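Local coordinates for probable LRR receptor-like serine/threonine-protein kinase At4g26540 (Arabidopsis thaliana, PDB 5HZ0) that acts as a receptor kinase that binds RGF peptide hormones through its extracellular leucine-rich repeats, helping to maintain the root stem cell niche, at residues A[545-550]-A[563-568]; A[556-561]-A[582-587]. The protein carries 5 engineered substitutions. One frame throughout, in Å; residues are numbered along the deposited sequence.

Contact 1 (A[545-550]-A[563-568]); sequences ISLNLS and SDLKNL. With NAG (2-acetamido-2-deoxy-beta-D-glucopyranose), chain D.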
ATOM      1  N   ILE A 545      11.145  17.430  17.933  1.00 16.77           N
ATOM      2  CA  ILE A 545      11.504  17.628  16.539  1.00 19.05           C
ATOM      3  C   ILE A 545      12.041  19.030  16.269  1.00 20.92           C
ATOM      4  O   ILE A 545      13.177  19.191  15.828  1.00 23.28           O
ATOM      5  CB  ILE A 545      10.314  17.392  15.611  1.00 16.44           C
ATOM      6  CG1 ILE A 545       9.743  15.980  15.798  1.00 14.31           C
ATOM      7  CG2 ILE A 545      10.728  17.643  14.178  1.00  8.75           C
ATOM      8  CD1 ILE A 545       8.568  15.680  14.882  1.00  9.15           C
ATOM      9  N   SER A 546      11.226  20.044  16.536  1.00 20.47           N
ATOM     10  CA  SER A 546      11.631  21.406  16.232  1.00 18.35           C
ATOM     11  C   SER A 546      10.942  22.454  17.095  1.00 12.83           C
ATOM     12  O   SER A 546       9.786  22.294  17.477  1.00  9.83           O
ATOM     13  CB  SER A 546      11.380  21.695  14.751  1.00 25.07           C
ATOM     14  OG  SER A 546      11.598  23.055  14.457  1.00 27.77           O
ATOM     15  N   LEU A 547      11.675  23.520  17.408  1.00 15.75           N
ATOM     16  CA  LEU A 547      11.107  24.739  17.988  1.00 14.14           C
ATOM     17  C   LEU A 547      11.690  25.932  17.223  1.00 12.75           C
ATOM     18  O   LEU A 547      12.904  26.200  17.272  1.00  9.71           O
ATOM     19  CB  LEU A 547      11.388  24.840  19.501  1.00 10.90           C
ATOM     20  CG  LEU A 547      11.070  26.136  20.274  1.00 22.62           C
ATOM     21  CD1 LEU A 547       9.585  26.473  20.259  1.00 11.04           C
ATOM     22  CD2 LEU A 547      11.580  26.075  21.716  1.00 12.11           C
ATOM     23  N   ASN A 548      10.810  26.634  16.511  1.00 10.55           N
ATOM     24  CA  ASN A 548      11.197  27.771  15.694  1.00 12.16           C
ATOM     25  C   ASN A 548      10.455  29.001  16.215  1.00 13.71           C
ATOM     26  O   ASN A 548       9.238  29.096  16.099  1.00  8.57           O
ATOM     27  CB  ASN A 548      10.856  27.481  14.225  1.00  7.79           C
ATOM     28  CG  ASN A 548      11.485  28.464  13.248  1.00  7.32           C
ATOM     29  OD1 ASN A 548      11.814  29.595  13.607  1.00 13.16           O
ATOM     30  ND2 ASN A 548      11.614  28.031  11.982  1.00  6.72           N
ATOM     31  N   LEU A 549      11.198  29.896  16.864  1.00 13.18           N
ATOM     32  CA  LEU A 549      10.694  31.196  17.292  1.00  9.29           C
ATOM     33  C   LEU A 549      11.153  32.364  16.402  1.00 14.18           C
ATOM     34  O   LEU A 549      10.888  33.520  16.712  1.00 20.21           O
ATOM     35  CB  LEU A 549      10.988  31.430  18.777  1.00 10.12           C
ATOM     36  CG  LEU A 549      10.315  30.401  19.709  1.00 28.40           C
ATOM     37  CD1 LEU A 549      10.685  30.642  21.164  1.00 28.71           C
ATOM     38  CD2 LEU A 549       8.772  30.350  19.555  1.00 11.15           C
ATOM     39  N   SER A 550      11.854  32.056  15.311  1.00 13.33           N
ATOM     40  CA  SER A 550      12.587  33.060  14.519  1.00 10.75           C
ATOM     41  C   SER A 550      11.713  34.115  13.835  1.00 14.42           C
ATOM     42  O   SER A 550      10.490  33.985  13.769  1.00 13.16           O
ATOM     43  CB  SER A 550      13.420  32.389  13.436  1.00  9.97           C
ATOM     44  OG  SER A 550      12.571  32.003  12.360  1.00 10.91           O
ATOM     45  N   SER A 563      16.733  24.785  29.606  1.00 34.37           N
ATOM     46  CA  SER A 563      17.690  23.707  29.841  1.00 37.77           C
ATOM     47  C   SER A 563      16.977  22.359  29.955  1.00 44.24           C
ATOM     48  O   SER A 563      17.590  21.303  29.817  1.00 47.94           O
ATOM     49  CB  SER A 563      18.528  23.980  31.091  1.00 38.18           C
ATOM     50  OG  SER A 563      17.700  24.195  32.219  1.00 40.21           O
ATOM     51  N   ASP A 564      15.670  22.415  30.191  1.00 42.09           N
ATOM     52  CA  ASP A 564      14.853  21.228  30.364  1.00 40.64           C
ATOM     53  C   ASP A 564      14.384  20.601  29.055  1.00 40.98           C
ATOM     54  O   ASP A 564      13.792  19.516  29.074  1.00 37.90           O
ATOM     55  CB  ASP A 564      13.637  21.538  31.238  1.00 40.02           C
ATOM     56  CG  ASP A 564      13.957  21.496  32.714  1.00 42.46           C
ATOM     57  OD1 ASP A 564      14.877  20.742  33.099  1.00 38.70           O
ATOM     58  OD2 ASP A 564      13.279  22.210  33.485  1.00 45.92           O
ATOM     59  N   LEU A 565      14.642  21.234  27.913  1.00 35.79           N
ATOM     60  CA  LEU A 565      14.180  20.572  26.709  1.00 34.46           C
ATOM     61  C   LEU A 565      15.338  19.696  26.322  1.00 32.72           C
ATOM     62  O   LEU A 565      16.189  20.084  25.527  1.00 34.91           O
ATOM     63  CB  LEU A 565      13.916  21.603  25.605  1.00 29.90           C
ATOM     64  CG  LEU A 565      12.849  22.651  25.949  1.00 24.93           C
ATOM     65  CD1 LEU A 565      12.948  23.882  25.053  1.00 22.25           C
ATOM     66  CD2 LEU A 565      11.472  22.031  25.878  1.00 23.35           C
ATOM     67  N   LYS A 566      15.272  18.454  26.781  1.00 31.97           N
ATOM     68  CA  LYS A 566      16.419  17.568  26.726  1.00 32.77           C
ATOM     69  C   LYS A 566      16.330  16.774  25.454  1.00 32.47           C
ATOM     70  O   LYS A 566      17.292  16.128  25.050  1.00 34.84           O
ATOM     71  CB  LYS A 566      16.415  16.613  27.920  1.00 38.25           C
ATOM     72  CG  LYS A 566      17.699  16.597  28.715  1.00 44.87           C
ATOM     73  CD  LYS A 566      17.920  17.954  29.373  1.00 52.63           C
ATOM     74  CE  LYS A 566      19.419  18.240  29.637  1.00 57.28           C
ATOM     75  NZ  LYS A 566      19.739  19.696  29.905  1.00 53.39           N
ATOM     76  N   ASN A 567      15.155  16.814  24.835  1.00 30.88           N
ATOM     77  CA  ASN A 567      14.930  16.108  23.580  1.00 31.86           C
ATOM     78  C   ASN A 567      14.976  16.941  22.296  1.00 30.70           C
ATOM     79  O   ASN A 567      14.910  16.383  21.193  1.00 29.34           O
ATOM     80  CB  ASN A 567      13.619  15.329  23.656  1.00 35.06           C
ATOM     81  CG  ASN A 567      13.755  14.051  24.449  1.00 34.68           C
ATOM     82  OD1 ASN A 567      14.591  13.201  24.144  1.00 36.87           O
ATOM     83  ND2 ASN A 567      12.948  13.917  25.486  1.00 31.86           N
ATOM     84  N   LEU A 568      15.121  18.258  22.429  1.00 27.93           N
ATOM     85  CA  LEU A 568      14.979  19.150  21.285  1.00 21.97           C
ATOM     86  C   LEU A 568      16.131  18.943  20.318  1.00 17.37           C
ATOM     87  O   LEU A 568      17.286  19.078  20.690  1.00 25.82           O
ATOM     88  CB  LEU A 568      14.932  20.606  21.751  1.00 13.24           C
ATOM     89  CG  LEU A 568      14.612  21.658  20.693  1.00 20.80           C
ATOM     90  CD1 LEU A 568      13.367  21.261  19.900  1.00 11.80           C
ATOM     91  CD2 LEU A 568      14.403  22.998  21.359  1.00 18.65           C
TER
HETATM   92  C1  NAG D 703      12.215  28.941  11.017  1.00  6.30           C
HETATM   93  C2  NAG D 703      12.832  28.050   9.942  1.00  5.89           C
HETATM   94  C3  NAG D 703      13.360  28.877   8.761  1.00  6.45           C
HETATM   95  C4  NAG D 703      12.248  29.787   8.223  1.00  5.40           C
HETATM   96  C5  NAG D 703      11.821  30.674   9.392  1.00  5.48           C
HETATM   97  C6  NAG D 703      10.751  31.708   9.048  1.00 11.05           C
HETATM   98  C7  NAG D 703      14.172  25.997  10.378  1.00  7.15           C
HETATM   99  C8  NAG D 703      15.286  25.427  11.218  1.00  6.98           C
HETATM  100  N2  NAG D 703      13.869  27.277  10.600  1.00  6.36           N
HETATM  101  O3  NAG D 703      13.851  28.006   7.772  1.00 10.69           O
HETATM  102  O4  NAG D 703      12.577  30.522   7.033  1.00  4.84           O
HETATM  103  O5  NAG D 703      11.320  29.868  10.431  1.00  5.91           O
HETATM  104  O6  NAG D 703       9.594  31.082   8.531  1.00  4.89           O
HETATM  105  O7  NAG D 703      13.617  25.290   9.536  1.00  7.15           O
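Leu547 and Leu568 meet inside the leucine-rich repeat solenoid, where one coil's strand backs onto the loop leading into the next. The two side chains cross at about a right angle. Leu547 CB lies 4.0 Å from Leu568 CD2. The other Leu568 methyl, CD1, rests on the backbone, 3.8 Å from Leu547 N. Leu568 has CG anti to its backbone N (chi1 -173°), and from there chi2 of 50° sets the methyls against Leu547. Leu547 CD2 also touches Leu565 CD1 at 4.2 Å. No hydrogen bond joins the two segments. Backbone bonds of strand 546-548 run instead to Leu522 and Leu524 on one flank and to Val570 and Asp572 on the other.

The next strand residue, Asn548, takes no part in this packing. Its ND2 is bonded covalently to NAG C1, in the sequon Asn548-Leu549-Ser550. Asn548 OD1 accepts two bonds in its carbonyl plane, from Ser550 N (3.0 Å) and Ser550 OG (2.8 Å). The first makes an Asx turn. Ser550 OG also lies 3.1 Å from NAG O5.

The leucine contact is van der Waals packing on side chain and strand backbone, while the paired bonds on OD1 would hold the sugar-bearing amide from turning.

Contact 2 (A[556-561]-A[582-587]); sequences GEIPSR and LNVLTD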
ATOM      1  N   GLY A 556      14.345  40.088  25.806  1.00 14.56           N
ATOM      2  CA  GLY A 556      14.754  39.437  27.034  1.00 15.28           C
ATOM      3  C   GLY A 556      15.757  38.337  26.754  1.00 22.34           C
ATOM      4  O   GLY A 556      16.423  38.340  25.716  1.00 24.22           O
ATOM      5  N   GLU A 557      15.855  37.385  27.672  1.00 18.35           N
ATOM      6  CA  GLU A 557      16.848  36.325  27.578  1.00 19.78           C
ATOM      7  C   GLU A 557      16.194  34.970  27.365  1.00 19.31           C
ATOM      8  O   GLU A 557      15.013  34.782  27.665  1.00 26.44           O
ATOM      9  CB  GLU A 557      17.726  36.291  28.843  1.00 18.66           C
ATOM     10  CG  GLU A 557      18.566  37.550  29.042  1.00 26.56           C
ATOM     11  CD  GLU A 557      19.451  37.489  30.276  1.00 32.77           C
ATOM     12  OE1 GLU A 557      19.225  36.609  31.136  1.00 27.62           O
ATOM     13  OE2 GLU A 557      20.377  38.323  30.382  1.00 39.58           O
ATOM     14  N   ILE A 558      16.955  34.036  26.820  1.00 15.29           N
ATOM     15  CA  ILE A 558      16.499  32.661  26.733  1.00 18.53           C
ATOM     16  C   ILE A 558      16.193  32.160  28.139  1.00 21.34           C
ATOM     17  O   ILE A 558      17.067  32.120  28.987  1.00 25.81           O
ATOM     18  CB  ILE A 558      17.556  31.759  26.061  1.00 20.54           C
ATOM     19  CG1 ILE A 558      17.673  32.104  24.573  1.00 18.25           C
ATOM     20  CG2 ILE A 558      17.187  30.306  26.207  1.00 26.98           C
ATOM     21  CD1 ILE A 558      18.736  31.329  23.858  1.00 13.83           C
ATOM     22  N   PRO A 559      14.930  31.802  28.392  1.00 23.97           N
ATOM     23  CA  PRO A 559      14.509  31.347  29.724  1.00 21.25           C
ATOM     24  C   PRO A 559      15.316  30.151  30.239  1.00 22.69           C
ATOM     25  O   PRO A 559      15.612  29.229  29.474  1.00 21.05           O
ATOM     26  CB  PRO A 559      13.040  30.962  29.517  1.00 18.09           C
ATOM     27  CG  PRO A 559      12.868  30.847  28.030  1.00 15.83           C
ATOM     28  CD  PRO A 559      13.814  31.818  27.432  1.00 15.47           C
ATOM     29  N   SER A 560      15.665  30.181  31.526  1.00 23.91           N
ATOM     30  CA  SER A 560      16.465  29.130  32.145  1.00 23.06           C
ATOM     31  C   SER A 560      15.798  27.766  32.018  1.00 26.25           C
ATOM     32  O   SER A 560      16.469  26.736  31.871  1.00 39.37           O
ATOM     33  CB  SER A 560      16.759  29.462  33.617  1.00 30.04           C
ATOM     34  OG  SER A 560      15.583  29.448  34.415  1.00 34.75           O
ATOM     35  N   ARG A 561      14.472  27.763  32.027  1.00 26.13           N
ATOM     36  CA  ARG A 561      13.727  26.518  31.860  1.00 34.79           C
ATOM     37  C   ARG A 561      14.079  25.801  30.555  1.00 32.61           C
ATOM     38  O   ARG A 561      13.863  24.600  30.436  1.00 34.05           O
ATOM     39  CB  ARG A 561      12.222  26.770  31.935  1.00 42.21           C
ATOM     40  CG  ARG A 561      11.393  25.507  32.132  1.00 55.81           C
ATOM     41  CD  ARG A 561      11.407  25.062  33.584  1.00 64.42           C
ATOM     42  NE  ARG A 561      10.913  26.124  34.456  1.00 71.19           N
ATOM     43  CZ  ARG A 561      10.190  25.921  35.554  1.00 77.39           C
ATOM     44  NH1 ARG A 561       9.866  24.690  35.925  1.00 79.73           N
ATOM     45  NH2 ARG A 561       9.785  26.953  36.280  1.00 80.48           N
ATOM     46  N   LEU A 582      24.272  32.309  26.179  1.00 21.84           N
ATOM     47  CA  LEU A 582      23.696  31.010  25.833  1.00 15.78           C
ATOM     48  C   LEU A 582      23.857  29.896  26.861  1.00 23.01           C
ATOM     49  O   LEU A 582      23.549  28.748  26.564  1.00 34.29           O
ATOM     50  CB  LEU A 582      24.191  30.551  24.460  1.00 18.97           C
ATOM     51  CG  LEU A 582      23.877  31.582  23.375  1.00 21.13           C
ATOM     52  CD1 LEU A 582      24.424  31.140  22.036  1.00 26.53           C
ATOM     53  CD2 LEU A 582      22.360  31.868  23.294  1.00 18.97           C
ATOM     54  N   ASN A 583      24.384  30.216  28.038  1.00 23.34           N
ATOM     55  CA  ASN A 583      24.785  29.193  29.013  1.00 18.15           C
ATOM     56  C   ASN A 583      23.734  28.140  29.314  1.00 21.77           C
ATOM     57  O   ASN A 583      24.057  26.971  29.525  1.00 22.04           O
ATOM     58  CB  ASN A 583      25.303  29.837  30.307  1.00 22.96           C
ATOM     59  CG  ASN A 583      26.603  30.609  30.087  1.00 28.89           C
ATOM     60  OD1 ASN A 583      27.303  30.397  29.086  1.00 28.80           O
ATOM     61  ND2 ASN A 583      26.925  31.513  31.011  1.00 28.21           N
ATOM     62  N   VAL A 584      22.474  28.560  29.303  1.00 29.09           N
ATOM     63  CA  VAL A 584      21.346  27.671  29.533  1.00 26.57           C
ATOM     64  C   VAL A 584      21.274  26.547  28.480  1.00 26.93           C
ATOM     65  O   VAL A 584      20.767  25.460  28.749  1.00 28.23           O
ATOM     66  CB  VAL A 584      20.037  28.482  29.580  1.00 31.83           C
ATOM     67  CG1 VAL A 584      19.924  29.353  28.350  1.00 36.85           C
ATOM     68  CG2 VAL A 584      18.821  27.569  29.719  1.00 38.04           C
ATOM     69  N   LEU A 585      21.821  26.796  27.296  1.00 29.41           N
ATOM     70  CA  LEU A 585      21.795  25.801  26.221  1.00 39.53           C
ATOM     71  C   LEU A 585      22.933  24.767  26.256  1.00 44.40           C
ATOM     72  O   LEU A 585      22.860  23.748  25.559  1.00 43.10           O
ATOM     73  CB  LEU A 585      21.809  26.500  24.855  1.00 37.83           C
ATOM     74  CG  LEU A 585      20.523  26.993  24.189  1.00 35.74           C
ATOM     75  CD1 LEU A 585      19.395  27.212  25.192  1.00 41.85           C
ATOM     76  CD2 LEU A 585      20.815  28.277  23.419  1.00 30.33           C
ATOM     77  N   THR A 586      23.973  25.021  27.055  1.00 46.04           N
ATOM     78  CA  THR A 586      25.255  24.301  26.908  1.00 46.00           C
ATOM     79  C   THR A 586      25.205  22.791  27.153  1.00 41.27           C
ATOM     80  O   THR A 586      26.031  22.048  26.625  1.00 41.44           O
ATOM     81  CB  THR A 586      26.425  24.943  27.733  1.00 22.13           C
ATOM     82  OG1 THR A 586      26.002  25.207  29.076  1.00 22.85           O
ATOM     83  CG2 THR A 586      26.894  26.252  27.090  1.00 22.01           C
ATOM     84  N   ASP A 587      24.256  22.335  27.957  1.00 45.12           N
ATOM     85  CA  ASP A 587      24.140  20.899  28.221  1.00 56.16           C
ATOM     86  C   ASP A 587      23.094  20.100  27.414  1.00 47.74           C
ATOM     87  O   ASP A 587      22.856  18.925  27.710  1.00 42.71           O
ATOM     88  CB  ASP A 587      24.099  20.597  29.733  1.00 71.04           C
ATOM     89  CG  ASP A 587      22.686  20.483  30.298  1.00 83.79           C
ATOM     90  OD1 ASP A 587      21.698  20.954  29.671  1.00 86.18           O
ATOM     91  OD2 ASP A 587      22.582  19.917  31.412  1.00 86.67           O
TER
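Ile558 packs against three side chains of 582-587 and uses both of its branches. Its CD1 lies 3.7 Å from Leu582 CD2 and equally 3.7 Å from Leu585 CD2. Its CG2 is 3.6 Å from Val584 CG1, with Leu585 CD1 slightly farther off. Ile558 crosses Leu585 at about a right angle and the other two obliquely. CG1 of Ile558 is anti to the carbonyl carbon (chi1 -70°) and CG2 anti to the backbone N; the two branches diverge, CD1 to Leu582 and CG2 to Val584, and both touch Leu585. The second methyl of Val584, CG2, instead faces backbone oxygens, 3.3 Å from Ser560 O and 3.6 Å from Pro559 O.

Further out, a short turn sets the spacing of the receiving residues. Leu585 N donates to Leu582 O at 2.7 Å. Asn583 O is gripped twice, by Thr586 N and by Thr586 OG1 at 2.7 Å. Phe601 also touches Ile558. On the other side, Gly556 to Pro559 form the Gly-x-Ile-Pro element characteristic of plant leucine-rich repeats, and Gly556 is backbone-bonded to Thr579.

An alanine at Ile558 would probably open a gap beside Leu582 and Leu585 and leave Val584 CG1 with less to pack against.

No hydrogen bond crosses between the segments. Between these two segments cohesion therefore rests on methyl packing, with polar bonds ordering the turn behind it.

Contacts 1 and 2 lie 11 Å apart between centres, near the C-terminal end of the solenoid. Their segments alternate along the chain. Contact 1 joins a strand to the loop that leads to the next strand. Contact 2 joins the preceding part of that loop to its counterpart one turn later. They touch where Ser563 N lies 3.5 Å from Val584 CG2, and Ser563 OG bonds to Ser560 O. A salt bridge pairs Lys566 with Asp587, but Asp587 is poorly ordered and its exact length is doubtful. The glycan belongs to contact 1; the side chain of Leu585 in contact 2 is about 13 Å from a bound NAG.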